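Local coordinates for protein Two-component system sensor histidine kinase (Bacteroides thetaiotaomicron, PDB 3OTT) that probably senses saccharides through this extracellular beta-propeller and beta-sandwich part of a membrane-bound histidine kinase linked to transcription control, at residues 23-27 with 36-40; 79-84 with 101-105; 408-412 with 455-459; 417-423 with 434-439; 688-693 with 703-707. All blocks are in the same frame, centred on the assembly; numbering follows the deposited sequence.

Contact 1 of 5, residues 23-27 with 36-40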
# COMPACT_ATOMS: atom_id res chain seq x y z
N VAL B 23 28.34 13.27 24.26
CA VAL B 23 26.99 13.80 23.99
C VAL B 23 26.37 13.33 22.67
O VAL B 23 26.89 13.61 21.58
CB VAL B 23 26.94 15.38 24.07
CG1 VAL B 23 25.54 15.87 23.95
CG2 VAL B 23 27.51 15.91 25.39
N VAL B 24 25.21 12.67 22.74
CA VAL B 24 24.54 12.20 21.53
C VAL B 24 23.34 13.06 21.24
O VAL B 24 22.46 13.21 22.09
CB VAL B 24 24.18 10.73 21.66
CG1 VAL B 24 23.20 10.26 20.57
CG2 VAL B 24 25.41 9.90 21.65
N SER B 25 23.21 13.59 20.04
CA SER B 25 22.12 14.51 19.84
C SER B 25 21.03 14.00 18.88
O SER B 25 20.02 14.66 18.76
CB SER B 25 22.69 15.80 19.28
OG SER B 25 23.30 15.43 18.05
N CYS B 26 21.31 12.92 18.12
CA CYS B 26 20.38 12.34 17.18
C CYS B 26 20.82 10.97 16.68
O CYS B 26 22.00 10.61 16.81
CB CYS B 26 20.19 13.23 15.96
SG CYS B 26 21.71 13.66 15.16
N PHE B 27 19.88 10.26 16.06
CA PHE B 27 20.08 8.91 15.53
C PHE B 27 19.40 8.89 14.20
O PHE B 27 18.35 9.52 14.04
CB PHE B 27 19.40 7.80 16.36
CG PHE B 27 19.86 7.71 17.77
CD1 PHE B 27 19.26 8.48 18.76
CD2 PHE B 27 20.91 6.88 18.11
CE1 PHE B 27 19.66 8.39 20.08
CE2 PHE B 27 21.34 6.83 19.42
CZ PHE B 27 20.73 7.54 20.41
N TRP B 36 23.16 5.11 12.86
CA TRP B 36 24.10 6.22 12.81
C TRP B 36 23.79 7.17 13.95
O TRP B 36 22.62 7.41 14.27
CB TRP B 36 23.97 6.97 11.47
CG TRP B 36 24.27 6.07 10.29
CD1 TRP B 36 23.37 5.24 9.63
CD2 TRP B 36 25.51 5.90 9.62
NE1 TRP B 36 23.98 4.57 8.62
CE2 TRP B 36 25.30 4.97 8.58
CE3 TRP B 36 26.78 6.46 9.78
CZ2 TRP B 36 26.33 4.56 7.74
CZ3 TRP B 36 27.80 6.06 8.93
CH2 TRP B 36 27.57 5.10 7.94
N ILE B 37 24.85 7.79 14.51
CA ILE B 37 24.80 8.55 15.76
C ILE B 37 25.47 9.92 15.55
O ILE B 37 26.64 9.97 15.20
CB ILE B 37 25.55 7.74 16.91
CG1 ILE B 37 25.00 6.31 17.05
CG2 ILE B 37 25.57 8.47 18.26
CD1 ILE B 37 25.97 5.29 17.83
N GLY B 38 24.76 11.01 15.75
CA GLY B 38 25.40 12.31 15.76
C GLY B 38 25.87 12.62 17.18
O GLY B 38 25.12 12.46 18.15
N SER B 39 27.11 13.02 17.35
CA SER B 39 27.62 13.26 18.68
C SER B 39 28.25 14.66 18.72
O SER B 39 28.36 15.30 17.66
CB SER B 39 28.70 12.25 19.01
OG SER B 39 29.90 12.61 18.31
N ASN B 40 28.72 15.08 19.90
CA ASN B 40 29.34 16.40 20.06
C ASN B 40 30.64 16.57 19.28
O ASN B 40 31.15 17.67 19.18
CB ASN B 40 29.57 16.77 21.57
CG ASN B 40 30.42 15.71 22.37
OD1 ASN B 40 30.21 14.48 22.28
ND2 ASN B 40 31.34 16.22 23.19
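Antiparallel strands share part of their backbone polar groups with each other and part with neighbouring strands, as 24-27 and 36-39 illustrate. S25 N donates to G38 O (2.9 Å), and G38 N returns the bond to C26 O (3.0 Å). Where the strand begins, a side chain joins in: V23 N donates to N40 OD1 at 3.0 Å, while N40 N reaches V23 O weakly at 2.9 Å. N40 OD1 also accepts from the backbone N of S22. Alongside these bonds come CA-H...O contacts, such as V24 CA to G38 O at 3.4 Å. Other polar side chains bond beyond the pair: S25 OG to I65 O, W36 NE1 to D30 OD2, and S39 OG to G42 O. V24, F27, I37 and S39 lie on one face, where V24 CG2 meets I37 CG2 at 3.7 Å. G38, on the other face, leaves room for the C26 sulfur. The hairpin forms the two inner strands of a propeller blade: I37 pairs onward with F44 of strand 42-46, while V24, F27 and I37 pack on I300 of strand 300-303, in the adjacent blade, which strand 13-15 completes.

Contact 2 of 5, residues 79-84 with 101-105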
# COMPACT_ATOMS: atom_id res chain seq x y z
N GLY B 79 23.01 18.78 10.66
CA GLY B 79 23.17 20.17 11.02
C GLY B 79 24.32 20.41 11.97
O GLY B 79 24.49 19.64 12.89
N THR B 80 25.08 21.49 11.76
CA THR B 80 26.31 21.81 12.53
C THR B 80 26.35 23.34 12.73
O THR B 80 25.49 24.03 12.19
CB THR B 80 27.62 21.40 11.74
OG1 THR B 80 27.74 22.19 10.57
CG2 THR B 80 27.64 19.92 11.29
N ASP B 81 27.34 23.83 13.48
CA ASP B 81 27.69 25.27 13.58
C ASP B 81 27.97 25.89 12.20
O ASP B 81 27.62 27.04 11.92
CB ASP B 81 28.97 25.41 14.43
CG ASP B 81 28.78 24.88 15.89
OD1 ASP B 81 27.62 24.62 16.33
OD2 ASP B 81 29.80 24.73 16.61
N ASN B 82 28.62 25.12 11.33
CA ASN B 82 28.97 25.69 10.05
C ASN B 82 27.88 25.50 8.98
O ASN B 82 27.91 26.11 7.92
CB ASN B 82 30.30 25.23 9.54
CG ASN B 82 30.73 26.01 8.31
OD1 ASN B 82 31.03 25.42 7.26
ND2 ASN B 82 30.72 27.36 8.40
N GLY B 83 26.87 24.71 9.28
CA GLY B 83 25.78 24.66 8.35
C GLY B 83 25.27 23.27 8.26
O GLY B 83 24.58 22.76 9.16
N ILE B 84 25.58 22.66 7.14
CA ILE B 84 25.15 21.33 6.88
C ILE B 84 26.30 20.54 6.36
O ILE B 84 26.92 20.91 5.40
CB ILE B 84 24.00 21.29 5.87
CG1 ILE B 84 22.77 21.91 6.53
CG2 ILE B 84 23.77 19.86 5.37
CD1 ILE B 84 21.54 21.79 5.74
N PHE B 101 25.01 27.22 2.62
CA PHE B 101 23.96 26.95 3.58
C PHE B 101 24.03 27.92 4.76
O PHE B 101 25.10 28.42 5.08
CB PHE B 101 24.12 25.51 4.08
CG PHE B 101 23.65 24.43 3.08
CD1 PHE B 101 22.31 24.39 2.61
CD2 PHE B 101 24.54 23.44 2.64
CE1 PHE B 101 21.89 23.42 1.74
CE2 PHE B 101 24.12 22.41 1.75
CZ PHE B 101 22.80 22.40 1.29
N PRO B 102 22.90 28.19 5.42
CA PRO B 102 22.99 28.97 6.65
C PRO B 102 23.74 28.18 7.74
O PRO B 102 23.81 26.96 7.68
CB PRO B 102 21.53 29.15 7.06
CG PRO B 102 20.85 27.99 6.54
CD PRO B 102 21.53 27.69 5.20
N THR B 103 24.30 28.90 8.70
CA THR B 103 25.02 28.38 9.84
C THR B 103 24.07 27.93 10.97
O THR B 103 22.88 28.27 10.98
CB THR B 103 25.98 29.50 10.37
OG1 THR B 103 25.22 30.64 10.80
CG2 THR B 103 27.03 29.95 9.29
N ASP B 104 24.58 27.15 11.93
CA ASP B 104 23.83 26.89 13.20
C ASP B 104 22.44 26.27 12.98
O ASP B 104 21.42 26.74 13.54
CB ASP B 104 23.70 28.19 14.02
CG ASP B 104 25.06 28.86 14.27
OD1 ASP B 104 26.03 28.14 14.69
OD2 ASP B 104 25.17 30.11 14.04
N VAL B 105 22.40 25.24 12.13
CA VAL B 105 21.23 24.44 11.91
C VAL B 105 20.96 23.56 13.15
O VAL B 105 21.92 22.92 13.75
CB VAL B 105 21.44 23.60 10.67
CG1 VAL B 105 20.35 22.58 10.49
CG2 VAL B 105 21.56 24.51 9.42
O HOH W 1 25.54 26.07 16.20
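Two loops can be fastened by as few as two backbone hydrogen bonds when each presents its polar groups at a suitable spacing. D104 N donates to D81 O (3.0 Å), and V105 N makes a weaker bond to T80 O (3.3 Å). The turn offering these acceptors is itself held together: T80 N donates to G83 O (2.9 Å), and T80 OG1 accepts from G83 N (3.0 Å), an ST motif. G83 has phi 142° and psi -107°, where a beta-carbon would strike the preceding carbonyl oxygen; its CA also approaches P102 O at 3.1 Å. The apolar contacts are made by the buried I84, F101 and V105: I84 CD1 sits over the face of the F101 ring, 4.2 Å from its centroid, and I84 CG1 meets V105 CG2 at 4.1 Å. D81 OD1 and D104 OD1 are 4.2 Å apart, with water 1 donating to D81 OD1 at 2.5 Å and to D104 OD1 at 2.6 Å. The 79-84 turn of one propeller blade thus meets the lead-in to the first strand of the next. Two carboxylates so close would repel, and the chemistry is consistent with the shared water and the Y66 hydroxyl, bonded to D81 OD1, offsetting that repulsion.

Contact 3 of 5, residues 408-412 with 455-459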
# COMPACT_ATOMS: atom_id res chain seq x y z
N ASN B 408 -15.45 -29.52 -11.38
CA ASN B 408 -16.86 -29.63 -10.98
C ASN B 408 -17.21 -31.14 -10.76
O ASN B 408 -17.14 -31.94 -11.73
CB ASN B 408 -17.79 -29.14 -12.12
CG ASN B 408 -17.63 -27.66 -12.47
OD1 ASN B 408 -17.77 -26.77 -11.59
ND2 ASN B 408 -17.37 -27.39 -13.78
N ILE B 409 -17.65 -31.51 -9.58
CA ILE B 409 -17.95 -32.89 -9.22
C ILE B 409 -19.38 -33.02 -8.68
O ILE B 409 -19.77 -32.26 -7.80
CB ILE B 409 -16.96 -33.35 -8.13
CG1 ILE B 409 -15.53 -33.40 -8.69
CG2 ILE B 409 -17.41 -34.65 -7.46
CD1 ILE B 409 -14.46 -33.42 -7.60
N VAL B 410 -20.14 -33.97 -9.22
CA VAL B 410 -21.50 -34.23 -8.74
C VAL B 410 -21.67 -35.70 -8.38
O VAL B 410 -20.90 -36.52 -8.84
CB VAL B 410 -22.58 -33.85 -9.78
CG1 VAL B 410 -22.49 -32.35 -10.13
CG2 VAL B 410 -22.46 -34.68 -11.01
N ASP B 411 -22.67 -36.04 -7.55
CA ASP B 411 -22.97 -37.45 -7.31
C ASP B 411 -23.62 -38.08 -8.55
O ASP B 411 -24.03 -37.38 -9.48
CB ASP B 411 -23.85 -37.60 -6.05
CG ASP B 411 -25.30 -37.26 -6.33
OD1 ASP B 411 -25.58 -36.14 -6.83
OD2 ASP B 411 -26.16 -38.13 -6.14
N ASN B 412 -23.76 -39.40 -8.56
CA ASN B 412 -24.39 -40.10 -9.72
C ASN B 412 -25.85 -39.70 -10.04
O ASN B 412 -26.26 -39.79 -11.20
CB ASN B 412 -24.31 -41.64 -9.55
CG ASN B 412 -25.07 -42.13 -8.34
OD1 ASN B 412 -24.67 -41.90 -7.22
ND2 ASN B 412 -26.22 -42.79 -8.56
N GLY B 455 -15.76 -31.61 -17.75
CA GLY B 455 -16.38 -30.36 -17.28
C GLY B 455 -17.43 -30.56 -16.18
O GLY B 455 -17.75 -29.62 -15.45
N GLN B 456 -17.97 -31.77 -16.10
CA GLN B 456 -18.58 -32.29 -14.90
C GLN B 456 -18.08 -33.75 -14.58
O GLN B 456 -18.27 -34.68 -15.34
CB GLN B 456 -20.09 -32.27 -15.10
CG GLN B 456 -20.92 -32.48 -13.84
CD GLN B 456 -22.44 -32.39 -14.10
OE1 GLN B 456 -23.00 -33.16 -14.90
NE2 GLN B 456 -23.11 -31.47 -13.42
N TYR B 457 -17.49 -33.97 -13.44
CA TYR B 457 -17.09 -35.33 -13.09
C TYR B 457 -18.12 -36.07 -12.21
O TYR B 457 -18.57 -35.54 -11.18
CB TYR B 457 -15.75 -35.29 -12.37
CG TYR B 457 -15.17 -36.67 -12.27
CD1 TYR B 457 -14.54 -37.25 -13.39
CD2 TYR B 457 -15.29 -37.43 -11.10
CE1 TYR B 457 -14.03 -38.50 -13.32
CE2 TYR B 457 -14.78 -38.71 -11.04
CZ TYR B 457 -14.14 -39.23 -12.17
OH TYR B 457 -13.62 -40.51 -12.18
N ILE B 458 -18.46 -37.31 -12.58
CA ILE B 458 -19.33 -38.10 -11.72
C ILE B 458 -18.58 -39.00 -10.71
O ILE B 458 -17.84 -39.93 -11.09
CB ILE B 458 -20.35 -38.98 -12.51
CG1 ILE B 458 -20.95 -38.24 -13.73
CG2 ILE B 458 -21.39 -39.58 -11.55
CD1 ILE B 458 -22.00 -37.14 -13.46
N ALA B 459 -18.79 -38.73 -9.43
CA ALA B 459 -18.05 -39.33 -8.34
C ALA B 459 -18.38 -40.77 -8.24
O ALA B 459 -19.53 -41.12 -8.32
CB ALA B 459 -18.43 -38.68 -7.02
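Strands 409-410 and 457-458 run parallel, and their ladder displays the staggered bonding of parallel sheets, in which one residue bonds to two partners flanking the residue opposite. Y457 N donates to N408 O (2.7 Å), V410 N to Y457 O (3.0 Å) and A459 N to V410 O (3.1 Å), so that I409 faces Y457 with CA atoms 4.7 Å apart and V410 faces I458 at 5.3 Å. Over their full length the two segments diverge, with end-to-end directions 45° apart. At the start, the N408 side chain extends the ladder, its ND2 donating to G455 O at 2.8 Å. The pairing is notable in a beta-propeller, whose blades are normally separate antiparallel sheets: here the outermost strand of one four-stranded blade, 403-410, joins the outermost strand of the following blade, 457-463, and two blades become one continuous eight-stranded sheet. The side chains then divide between the two faces. On one, V410 CG2 meets I458 CD1 at 3.5 Å, and V410 CG1 lies 3.5 Å from Q456 NE2. On the other, I409 CG1 touches Y457 CB (4.1 Å) and I409 CG2 touches A459 CB (4.2 Å), above F442 of strand 441-445 and L449 of helix 446-451. The Y457 ring extends away from I409, and its hydroxyl bonds to E460. N412 CA rests 3.6 Å from I458 CG2 where the segments part.

Contact 4 of 5, residues 417-423 with 434-439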
# COMPACT_ATOMS: atom_id res chain seq x y z
N ASN B 417 -23.37 -31.65 -5.21
CA ASN B 417 -22.20 -31.29 -5.91
C ASN B 417 -21.18 -30.79 -4.90
O ASN B 417 -21.45 -30.74 -3.68
CB ASN B 417 -22.51 -30.24 -6.99
CG ASN B 417 -23.00 -28.92 -6.38
OD1 ASN B 417 -22.37 -28.38 -5.46
ND2 ASN B 417 -24.12 -28.41 -6.89
N THR B 418 -20.05 -30.32 -5.45
CA THR B 418 -18.87 -30.01 -4.69
C THR B 418 -18.56 -28.49 -4.61
O THR B 418 -17.48 -28.08 -4.19
CB THR B 418 -17.75 -30.85 -5.35
OG1 THR B 418 -16.76 -31.19 -4.41
CG2 THR B 418 -17.14 -30.16 -6.49
N ASN B 419 -19.52 -27.64 -4.98
CA ASN B 419 -19.35 -26.17 -4.96
C ASN B 419 -18.77 -25.60 -3.68
O ASN B 419 -17.86 -24.78 -3.72
CB ASN B 419 -20.69 -25.47 -5.20
CG ASN B 419 -21.13 -25.53 -6.64
OD1 ASN B 419 -20.36 -25.91 -7.55
ND2 ASN B 419 -22.41 -25.16 -6.88
N TRP B 420 -19.32 -26.05 -2.55
CA TRP B 420 -18.84 -25.65 -1.23
C TRP B 420 -18.02 -26.75 -0.58
O TRP B 420 -18.55 -27.55 0.15
CB TRP B 420 -20.03 -25.24 -0.34
CG TRP B 420 -20.79 -24.04 -0.88
CD1 TRP B 420 -20.37 -23.16 -1.87
CD2 TRP B 420 -22.08 -23.57 -0.45
NE1 TRP B 420 -21.32 -22.18 -2.05
CE2 TRP B 420 -22.37 -22.40 -1.19
CE3 TRP B 420 -23.01 -24.01 0.52
CZ2 TRP B 420 -23.57 -21.66 -1.02
CZ3 TRP B 420 -24.21 -23.28 0.70
CH2 TRP B 420 -24.47 -22.11 -0.07
N THR B 421 -16.72 -26.76 -0.82
CA THR B 421 -15.80 -27.78 -0.30
C THR B 421 -15.05 -27.33 0.94
O THR B 421 -14.48 -26.25 0.93
CB THR B 421 -14.79 -28.21 -1.42
OG1 THR B 421 -15.55 -28.90 -2.43
CG2 THR B 421 -13.76 -29.26 -0.85
N TYR B 422 -15.07 -28.16 2.00
CA TYR B 422 -14.48 -27.78 3.30
C TYR B 422 -13.19 -28.48 3.59
O TYR B 422 -12.39 -27.91 4.31
CB TYR B 422 -15.43 -28.04 4.52
CG TYR B 422 -16.44 -26.91 4.65
CD1 TYR B 422 -17.33 -26.63 3.59
CD2 TYR B 422 -16.47 -26.07 5.78
CE1 TYR B 422 -18.25 -25.55 3.67
CE2 TYR B 422 -17.40 -24.98 5.85
CZ TYR B 422 -18.27 -24.75 4.79
OH TYR B 422 -19.18 -23.72 4.85
N TYR B 423 -13.00 -29.70 3.06
CA TYR B 423 -11.84 -30.51 3.42
C TYR B 423 -11.61 -31.57 2.36
O TYR B 423 -12.56 -32.07 1.70
CB TYR B 423 -12.05 -31.18 4.80
CG TYR B 423 -10.89 -31.18 5.75
CD1 TYR B 423 -10.45 -29.98 6.35
CD2 TYR B 423 -10.22 -32.36 6.07
CE1 TYR B 423 -9.37 -29.95 7.24
CE2 TYR B 423 -9.13 -32.33 6.96
CZ TYR B 423 -8.74 -31.13 7.54
OH TYR B 423 -7.66 -31.10 8.40
N ILE B 434 -13.62 -35.91 -0.29
CA ILE B 434 -13.96 -34.49 -0.33
C ILE B 434 -15.18 -34.22 0.53
O ILE B 434 -16.23 -34.81 0.32
CB ILE B 434 -14.24 -34.04 -1.78
CG1 ILE B 434 -13.01 -34.31 -2.65
CG2 ILE B 434 -14.65 -32.56 -1.85
CD1 ILE B 434 -13.37 -34.53 -4.12
N SER B 435 -15.01 -33.39 1.54
CA SER B 435 -16.13 -33.08 2.38
C SER B 435 -16.73 -31.75 1.93
O SER B 435 -16.01 -30.81 1.61
CB SER B 435 -15.75 -33.05 3.87
OG SER B 435 -15.14 -31.82 4.25
N THR B 436 -18.05 -31.68 1.96
CA THR B 436 -18.80 -30.56 1.46
C THR B 436 -19.82 -29.98 2.50
O THR B 436 -20.20 -30.62 3.46
CB THR B 436 -19.53 -31.13 0.22
OG1 THR B 436 -18.56 -31.27 -0.84
CG2 THR B 436 -20.55 -30.26 -0.25
N CYS B 437 -20.30 -28.76 2.28
CA CYS B 437 -21.52 -28.31 2.90
C CYS B 437 -22.63 -28.67 1.90
O CYS B 437 -22.48 -28.45 0.68
CB CYS B 437 -21.44 -26.80 3.15
SG CYS B 437 -22.98 -25.95 3.67
N LEU B 438 -23.71 -29.29 2.36
CA LEU B 438 -24.88 -29.62 1.52
C LEU B 438 -24.79 -30.87 0.64
O LEU B 438 -25.82 -31.47 0.32
CB LEU B 438 -25.38 -28.45 0.65
CG LEU B 438 -26.07 -27.22 1.26
CD1 LEU B 438 -26.35 -26.26 0.05
CD2 LEU B 438 -27.37 -27.53 2.00
N GLY B 439 -23.59 -31.30 0.25
CA GLY B 439 -23.49 -32.52 -0.54
C GLY B 439 -22.89 -33.73 0.16
O GLY B 439 -22.51 -34.70 -0.47
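W420 lays the rim of its indole against C437: CE3 is 3.7 Å from SG, and the sulfur sits at the ring edge near its plane, a Cys sulfur-aromatic contact. W420 CZ3 also meets L438 CD1 at 3.7 Å. Y422 CE1 approaches C437 CB at 3.5 Å, so the cysteine touches two aromatic side chains; R131 of the second subunit packs on both W420 and C437. Beneath them, C437 N donates to W420 O (3.0 Å), Y422 N to S435 O (2.8 Å) and S435 N to Y423 O (2.8 Å). On the face of T421 and T436, T421 CG2 touches I434 CG2 at 3.6 Å, while T436 OG1 is buried with no polar partner in the model. Before the strand, N417 OD1 accepts from N419 N (3.0 Å), an Asx turn. With both Y422 and Y423 opposite S435, the register slips by one residue: a classic beta bulge, here set in the hairpin of the two inner strands of a propeller blade.

Contact 5 of 5, residues 688-693 with 703-707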
# COMPACT_ATOMS: atom_id res chain seq x y z
N LYS B 688 23.84 -12.81 21.46
CA LYS B 688 24.28 -12.69 20.06
C LYS B 688 24.22 -14.03 19.32
O LYS B 688 24.26 -15.07 19.92
CB LYS B 688 25.72 -12.23 19.98
CG LYS B 688 26.06 -10.96 20.73
CD LYS B 688 25.72 -9.72 19.98
CE LYS B 688 26.66 -8.61 20.40
NZ LYS B 688 26.21 -7.97 21.63
N ASN B 689 24.17 -14.02 18.01
CA ASN B 689 24.30 -15.25 17.25
C ASN B 689 25.79 -15.74 17.15
O ASN B 689 26.72 -15.01 17.48
CB ASN B 689 23.69 -15.03 15.87
CG ASN B 689 22.16 -14.86 15.93
OD1 ASN B 689 21.47 -15.68 16.51
ND2 ASN B 689 21.65 -13.80 15.32
N LYS B 690 25.97 -16.97 16.67
CA LYS B 690 27.26 -17.61 16.50
C LYS B 690 27.57 -17.77 15.02
O LYS B 690 26.69 -18.11 14.23
CB LYS B 690 27.25 -18.97 17.20
CG LYS B 690 27.41 -18.84 18.71
CD LYS B 690 27.01 -20.12 19.47
CE LYS B 690 27.26 -19.91 20.99
NZ LYS B 690 26.73 -21.02 21.88
N PHE B 691 28.81 -17.51 14.63
CA PHE B 691 29.21 -17.52 13.21
C PHE B 691 30.34 -18.51 12.88
O PHE B 691 31.15 -18.87 13.72
CB PHE B 691 29.52 -16.07 12.72
CG PHE B 691 28.30 -15.11 12.84
CD1 PHE B 691 27.38 -15.01 11.83
CD2 PHE B 691 28.04 -14.42 14.02
CE1 PHE B 691 26.24 -14.21 11.95
CE2 PHE B 691 26.89 -13.59 14.18
CZ PHE B 691 26.00 -13.48 13.16
N VAL B 692 30.36 -18.99 11.65
CA VAL B 692 31.44 -19.79 11.14
C VAL B 692 31.98 -19.06 9.92
O VAL B 692 31.27 -18.24 9.30
CB VAL B 692 30.99 -21.25 10.75
CG1 VAL B 692 30.88 -22.15 12.00
CG2 VAL B 692 29.70 -21.25 9.99
N TYR B 693 33.25 -19.30 9.62
CA TYR B 693 33.89 -18.65 8.48
C TYR B 693 34.94 -19.55 7.90
O TYR B 693 35.50 -20.42 8.61
CB TYR B 693 34.51 -17.30 8.88
CG TYR B 693 35.71 -17.36 9.80
CD1 TYR B 693 35.55 -17.48 11.18
CD2 TYR B 693 36.99 -17.28 9.30
CE1 TYR B 693 36.66 -17.53 12.04
CE2 TYR B 693 38.13 -17.35 10.14
CZ TYR B 693 37.95 -17.47 11.49
OH TYR B 693 39.04 -17.52 12.30
N ASN B 703 35.89 -22.44 10.32
CA ASN B 703 36.44 -22.01 11.58
C ASN B 703 35.28 -21.46 12.39
O ASN B 703 34.33 -20.96 11.81
CB ASN B 703 37.49 -20.92 11.34
CG ASN B 703 38.62 -21.37 10.40
OD1 ASN B 703 38.59 -21.12 9.18
ND2 ASN B 703 39.63 -22.01 10.97
N PHE B 704 35.36 -21.55 13.71
CA PHE B 704 34.32 -21.08 14.63
C PHE B 704 34.75 -19.83 15.36
O PHE B 704 35.91 -19.68 15.72
CB PHE B 704 34.00 -22.18 15.62
CG PHE B 704 33.47 -23.40 14.98
CD1 PHE B 704 34.32 -24.27 14.30
CD2 PHE B 704 32.10 -23.65 14.98
CE1 PHE B 704 33.80 -25.38 13.65
CE2 PHE B 704 31.57 -24.75 14.33
CZ PHE B 704 32.41 -25.63 13.67
N LEU B 705 33.81 -18.92 15.59
CA LEU B 705 34.15 -17.67 16.29
C LEU B 705 34.06 -17.66 17.85
O LEU B 705 35.06 -17.39 18.55
CB LEU B 705 33.47 -16.46 15.65
CG LEU B 705 34.25 -15.90 14.45
CD1 LEU B 705 33.45 -14.88 13.66
CD2 LEU B 705 35.64 -15.32 14.84
N LYS B 706 32.92 -17.99 18.41
CA LYS B 706 32.71 -17.61 19.85
C LYS B 706 31.94 -16.31 19.80
O LYS B 706 32.34 -15.36 19.08
CB LYS B 706 34.03 -17.39 20.60
CG LYS B 706 33.92 -17.45 22.13
CD LYS B 706 34.19 -18.89 22.63
CE LYS B 706 33.66 -19.14 24.07
NZ LYS B 706 32.18 -19.40 24.13
N SER B 707 30.81 -16.28 20.52
CA SER B 707 29.76 -15.28 20.18
C SER B 707 30.13 -13.83 20.46
O SER B 707 29.68 -12.91 19.75
CB SER B 707 28.36 -15.60 20.77
OG SER B 707 28.43 -16.35 21.97
O HOH W 2 28.54 -12.86 17.59
O HOH W 3 30.92 -20.01 15.99
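Y693, N703 and S707 lose the most surface here. Y693 and N703 form a hydrogen-bonded antiparallel pair, N703 N donating to Y693 O (2.7 Å) and Y693 N to N703 O (3.0 Å). The tyrosine folds over its partner: N703 CB stands over the ring face, 3.6 Å from the centroid, a CH-pi contact, while Y693 CE1 reaches L705 CD2 at 3.7 Å. Further along, L705 N donates to F691 O over a longer 3.3 Å, and water 3 bridges the same two atoms. S707 lies past the strand pairing, where the loop still runs close to 688-690; its CB is 3.7 Å from N689 O, and water 2 donates both to N689 O (2.8 Å) and to S707 O (2.4 Å). The hairpin belongs to the Y_Y_Y domain, a beta-sandwich. Strand 703-704 is an edge of its five-stranded sheet, strand 691-696 pairs on its other side with 720-728, and Y693 and L705 pack on I712 of strand 711-714 in the facing sheet.

Overall arrangement
Along the chain the contacts pass through three domains in order. Contacts 1 and 2 belong to the first beta-propeller, their centres 16 Å apart: contact 1 within a blade, contact 2 between the two blades that follow. Contacts 3 and 4 lie in the second propeller, on the opposite side of the chain's centre, some 63 to 77 Å from the first two, centre to centre. They share an eight-stranded sheet; contact 4 is nested in the loop closed by contact 3, and the two touch through I409 and T418. Contact 5 is in the C-terminal Y_Y_Y sandwich, 30 Å from contact 1 and 53 Å from contact 4 (centres). Local contacts within and between sheets thus hold together two propellers and a sandwich that meet in one extracellular part.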